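Local coordinates for protein putative glutathione S-transferase (Corynebacterium glutamicum, PDB 3M1G) that probably acts as a glutathione transferase of the ECM4-like, Omega-related group, with a thioredoxin-like domain joined to a helical one, at residues P250-F255 with W277-D282; F284-F289 with G335-E340. All coordinates share one frame; numbering follows the deposited sequence. Where two conformers were deposited one is given.

Contact 1 (P250-F255 with W277-D282); sequences PTLVRF and WGYLRD
A buried apolar helix-to-helix contact joins Leu252 and Val253, on helix 243-253, to Tyr279 and Leu280 of helix 274-284, inside the all-helical C-terminal domain of a glutathione transferase fold. It illustrates how two leucines can carry most of a helix interface. Leu252 and Leu280 each send their CB toward the opposite helix, and their CA atoms are 6.9 Å apart. With CG anti to its own backbone N (chi1 180°), Leu280 spreads its two methyls over the backbone opposite. Leu280 CD1 settles between Leu252 and Val253, 4.0 Å from CB of each, while Leu280 CD2 lies 3.6 Å from the carbonyl O of Leu252. That oxygen accepts the backbone N-H of Phe255, and the methyl packs beside it.

Tyr279 adds a second apolar patch. Its hydroxyl hydrogen-bonds Asp245, a residue of the same helix that carries Leu252, and thus the phenol spans the helix pair with a polar bond at its far end. Beyond the contact, Val253 also touches Phe295 of helix 295-305. The neighbouring Arg254 reaches the thioredoxin-like domain: its NH1 bonds Pro250 O (2.9 Å) and also His74, and its NE reaches Ala69 O, next to the predicted nucleophile Cys70. The side chains of Leu252 and Tyr279 cross at about a right angle, and Leu252 CD1 meets the phenol at its edge, in the ring plane, 3.7 Å from CE2 and 3.8 Å from CD2.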
# COMPACT_ATOMS: atom_id res chain seq x y z
N PRO A 250 -18.54 -0.95 -3.01
CA PRO A 250 -18.11 -1.06 -1.62
C PRO A 250 -16.73 -1.72 -1.44
O PRO A 250 -16.03 -1.39 -0.49
CB PRO A 250 -19.22 -1.90 -0.98
CG PRO A 250 -20.46 -1.56 -1.81
CD PRO A 250 -19.89 -1.53 -3.21
N THR A 251 -16.37 -2.64 -2.35
CA THR A 251 -15.04 -3.23 -2.32
C THR A 251 -13.97 -2.22 -2.79
O THR A 251 -12.95 -2.01 -2.12
CB THR A 251 -14.97 -4.54 -3.14
OG1 THR A 251 -15.88 -5.49 -2.55
CG2 THR A 251 -13.55 -5.16 -3.01
N LEU A 252 -14.23 -1.56 -3.91
CA LEU A 252 -13.25 -0.62 -4.48
C LEU A 252 -12.98 0.59 -3.58
O LEU A 252 -11.82 1.00 -3.45
CB LEU A 252 -13.66 -0.14 -5.87
CG LEU A 252 -13.70 -1.16 -7.00
CD1 LEU A 252 -14.14 -0.46 -8.31
CD2 LEU A 252 -12.38 -1.94 -7.18
N VAL A 253 -14.03 1.10 -2.94
CA VAL A 253 -13.90 2.27 -2.09
C VAL A 253 -13.14 2.01 -0.77
O VAL A 253 -12.61 2.95 -0.15
CB VAL A 253 -15.26 2.92 -1.84
CG1 VAL A 253 -16.04 2.19 -0.70
CG2 VAL A 253 -15.09 4.41 -1.58
N ARG A 254 -13.04 0.75 -0.38
CA ARG A 254 -12.30 0.33 0.77
C ARG A 254 -10.92 -0.21 0.40
O ARG A 254 -10.13 -0.60 1.27
CB ARG A 254 -13.07 -0.78 1.53
CG ARG A 254 -14.32 -0.30 2.23
CD ARG A 254 -15.25 -1.44 2.65
NE ARG A 254 -16.34 -0.89 3.44
CZ ARG A 254 -17.37 -0.20 2.94
NH1 ARG A 254 -17.48 -0.04 1.64
NH2 ARG A 254 -18.30 0.32 3.74
N PHE A 255 -10.62 -0.26 -0.88
CA PHE A 255 -9.40 -0.94 -1.32
C PHE A 255 -8.09 -0.27 -0.93
O PHE A 255 -7.29 -0.84 -0.17
CB PHE A 255 -9.43 -1.22 -2.82
CG PHE A 255 -8.45 -2.27 -3.23
CD1 PHE A 255 -7.14 -1.93 -3.53
CD2 PHE A 255 -8.83 -3.57 -3.32
CE1 PHE A 255 -6.22 -2.89 -3.93
CE2 PHE A 255 -7.93 -4.55 -3.71
CZ PHE A 255 -6.60 -4.19 -4.04
N TRP A 277 -10.03 3.46 -11.54
CA TRP A 277 -9.92 4.68 -10.73
C TRP A 277 -10.86 5.80 -11.20
O TRP A 277 -11.45 6.49 -10.37
CB TRP A 277 -8.48 5.17 -10.71
CG TRP A 277 -8.18 6.43 -9.95
CD1 TRP A 277 -7.39 7.42 -10.39
CD2 TRP A 277 -8.60 6.82 -8.60
NE1 TRP A 277 -7.29 8.42 -9.45
CE2 TRP A 277 -8.02 8.09 -8.35
CE3 TRP A 277 -9.41 6.25 -7.62
CZ2 TRP A 277 -8.19 8.78 -7.13
CZ3 TRP A 277 -9.62 6.95 -6.41
CH2 TRP A 277 -9.01 8.20 -6.19
N GLY A 278 -10.96 5.98 -12.51
CA GLY A 278 -11.96 6.87 -13.11
C GLY A 278 -13.37 6.47 -12.71
O GLY A 278 -14.15 7.29 -12.23
N TYR A 279 -13.68 5.18 -12.86
CA TYR A 279 -14.98 4.61 -12.44
C TYR A 279 -15.28 4.83 -10.96
O TYR A 279 -16.37 5.25 -10.58
CB TYR A 279 -14.99 3.14 -12.84
CG TYR A 279 -16.07 2.23 -12.28
CD1 TYR A 279 -17.28 2.10 -12.91
CD2 TYR A 279 -15.84 1.46 -11.13
CE1 TYR A 279 -18.24 1.23 -12.43
CE2 TYR A 279 -16.79 0.58 -10.64
CZ TYR A 279 -17.99 0.47 -11.31
OH TYR A 279 -18.96 -0.39 -10.87
N LEU A 280 -14.31 4.53 -10.11
CA LEU A 280 -14.48 4.73 -8.68
C LEU A 280 -14.77 6.16 -8.30
O LEU A 280 -15.66 6.44 -7.48
CB LEU A 280 -13.27 4.19 -7.91
CG LEU A 280 -13.28 4.33 -6.37
CD1 LEU A 280 -14.54 3.75 -5.72
CD2 LEU A 280 -11.94 3.71 -5.75
N ARG A 281 -14.06 7.10 -8.91
CA ARG A 281 -14.31 8.50 -8.63
C ARG A 281 -15.71 8.96 -9.10
O ARG A 281 -16.40 9.71 -8.40
CB ARG A 281 -13.22 9.37 -9.27
CG ARG A 281 -11.89 9.30 -8.50
CD ARG A 281 -10.82 10.09 -9.18
NE ARG A 281 -10.39 9.47 -10.42
CZ ARG A 281 -9.56 10.03 -11.30
NH1 ARG A 281 -9.17 9.34 -12.36
NH2 ARG A 281 -9.09 11.26 -11.11
N ASP A 282 -16.09 8.52 -10.30
CA ASP A 282 -17.40 8.82 -10.95
C ASP A 282 -18.53 8.37 -10.00
O ASP A 282 -19.41 9.12 -9.65
CB ASP A 282 -17.39 8.07 -12.30
CG ASP A 282 -18.59 8.38 -13.23
OD1 ASP A 282 -19.43 9.23 -12.94
OD2 ASP A 282 -18.63 7.76 -14.31

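Contact 2 (F284-F289 with G335-E340); sequences FQTPGF and GSPFAE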
# COMPACT_ATOMS: atom_id res chain seq x y z
N PHE A 284 -18.18 7.58 -6.67
CA PHE A 284 -18.03 8.28 -5.39
C PHE A 284 -18.72 9.63 -5.42
O PHE A 284 -19.39 10.00 -4.47
CB PHE A 284 -16.56 8.46 -4.99
CG PHE A 284 -16.38 9.14 -3.66
CD1 PHE A 284 -16.34 10.53 -3.58
CD2 PHE A 284 -16.27 8.39 -2.49
CE1 PHE A 284 -16.23 11.19 -2.33
CE2 PHE A 284 -16.13 9.03 -1.24
CZ PHE A 284 -16.11 10.43 -1.17
N GLN A 285 -18.56 10.34 -6.51
CA GLN A 285 -19.10 11.70 -6.67
C GLN A 285 -20.60 11.72 -6.97
O GLN A 285 -21.17 12.78 -7.08
CB GLN A 285 -18.32 12.45 -7.75
CG GLN A 285 -16.83 12.59 -7.39
CD GLN A 285 -15.94 13.06 -8.51
OE1 GLN A 285 -16.42 13.52 -9.55
NE2 GLN A 285 -14.62 12.94 -8.31
N THR A 286 -21.23 10.55 -7.03
CA THR A 286 -22.68 10.44 -7.30
C THR A 286 -23.43 10.34 -5.97
O THR A 286 -22.99 9.65 -5.04
CB THR A 286 -22.96 9.19 -8.16
OG1 THR A 286 -22.19 9.28 -9.37
CG2 THR A 286 -24.46 9.02 -8.49
N PRO A 287 -24.59 11.00 -5.87
CA PRO A 287 -25.42 10.84 -4.68
C PRO A 287 -25.68 9.40 -4.31
O PRO A 287 -25.84 8.57 -5.19
CB PRO A 287 -26.74 11.55 -5.07
CG PRO A 287 -26.29 12.61 -5.99
CD PRO A 287 -25.17 11.98 -6.81
N GLY A 288 -25.70 9.12 -3.01
CA GLY A 288 -25.89 7.76 -2.51
C GLY A 288 -24.58 7.02 -2.22
O GLY A 288 -24.54 6.14 -1.36
N PHE A 289 -23.52 7.40 -2.91
CA PHE A 289 -22.25 6.67 -2.86
C PHE A 289 -21.30 7.37 -1.83
O PHE A 289 -21.21 6.93 -0.67
CB PHE A 289 -21.65 6.58 -4.28
CG PHE A 289 -22.40 5.64 -5.21
CD1 PHE A 289 -23.48 6.07 -5.95
CD2 PHE A 289 -22.00 4.32 -5.35
CE1 PHE A 289 -24.16 5.22 -6.81
CE2 PHE A 289 -22.68 3.44 -6.23
CZ PHE A 289 -23.78 3.90 -6.95
N GLY A 335 -22.82 8.20 -21.90
CA GLY A 335 -23.68 7.78 -20.83
C GLY A 335 -23.77 8.81 -19.72
O GLY A 335 -23.43 9.97 -19.91
N SER A 336 -24.24 8.38 -18.55
CA SER A 336 -24.47 9.29 -17.43
C SER A 336 -24.90 8.45 -16.25
O SER A 336 -25.43 7.35 -16.41
CB SER A 336 -25.56 10.32 -17.77
OG SER A 336 -26.78 9.66 -18.10
N PRO A 337 -24.66 8.94 -15.03
CA PRO A 337 -25.02 8.07 -13.90
C PRO A 337 -26.44 7.50 -13.95
O PRO A 337 -26.65 6.30 -13.67
CB PRO A 337 -24.82 8.99 -12.68
CG PRO A 337 -23.80 10.01 -13.12
CD PRO A 337 -23.95 10.16 -14.61
N PHE A 338 -27.41 8.36 -14.31
CA PHE A 338 -28.80 7.97 -14.40
C PHE A 338 -29.41 8.29 -15.78
O PHE A 338 -28.93 9.16 -16.51
CB PHE A 338 -29.59 8.70 -13.32
CG PHE A 338 -28.98 8.59 -11.96
CD1 PHE A 338 -28.90 7.36 -11.34
CD2 PHE A 338 -28.46 9.72 -11.33
CE1 PHE A 338 -28.31 7.22 -10.10
CE2 PHE A 338 -27.87 9.61 -10.05
CZ PHE A 338 -27.79 8.37 -9.44
N ALA A 339 -30.45 7.56 -16.15
CA ALA A 339 -31.16 7.84 -17.42
C ALA A 339 -31.78 9.25 -17.38
O ALA A 339 -31.92 9.87 -16.31
CB ALA A 339 -32.25 6.77 -17.68
N GLU A 340 -32.09 9.77 -18.56
CA GLU A 340 -32.72 11.08 -18.65
C GLU A 340 -34.06 11.07 -17.92
O GLU A 340 -34.78 10.09 -17.94
CB GLU A 340 -32.85 11.53 -20.11
CG GLU A 340 -31.51 11.79 -20.74
CD GLU A 340 -31.60 12.64 -21.96
OE1 GLU A 340 -32.73 12.95 -22.39
OE2 GLU A 340 -30.52 13.00 -22.49
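The Phe338 ring has CB of its neighbour Pro337 over one face, 3.9 Å above the plane and offset toward the rim, and is met across the contact by CG2 of Thr286. Thr286 CG2 comes in obliquely, 3.5 Å from Phe338 CZ and 3.8 Å from CE2 of the same ring, so it touches the far end of the phenyl group. The two side chains approach from opposite directions. A second flat group, the Phe289 ring, receives the carbonyl O of Thr286 at its edge and in its plane.

Thr286 shows how one short side chain can serve two purposes. Its CG2 stands anti to the backbone N, which directs the methyl to Phe338, while OG1 (chi1 -57°) lies beside that N and hydrogen-bonds the carbonyl O of Asp282, in the last turn of helix 274-284. The hydroxyl is thereby committed to the helix, and toward the other segment it makes a loose approach, 4.1 Å from CG of Pro337.

In the glutathione transferase fold this pairs the loop between helices 274-284 and 295-305 with the long C-terminal tail, which runs back over the helical domain after its last helix. Phe338 also touches Leu82 of helix 71-83 in the thioredoxin-like domain, as does Phe289, so both rings lie where the two domains adjoin. In one of two conformers of Ser336, OG bonds the carbonyl O of Phe338 at 2.7 Å from above the carbonyl plane. Backbone bonds of Ser336 with Asp239 and of Pro337 with Ile241 hold the tail. On the other segment, Phe289 N closes a turn onto Thr286 O at 3.1 Å.

How the contacts relate
Contact 1 closes before contact 2 opens along the chain, and their centres lie 14 Å apart. Helix 274-284 connects them: its middle takes part in contact 1, while its last residue begins the first segment of contact 2. They also touch directly, Val253 CG2 packing 4.2 Å from Phe284 CD2. Contact 1 lies deeper, about 11 Å from the centre of the chain against about 15 Å for contact 2. Helices pack inside the C-terminal domain, and the tail beyond the last helix lies against the loop leaving helix 274-284. Contact 2 lies away from the predicted active-site residues, whereas the Val253 side chain is about 7 Å from that of Tyr259, predicted to lower the active-site cysteine pKa.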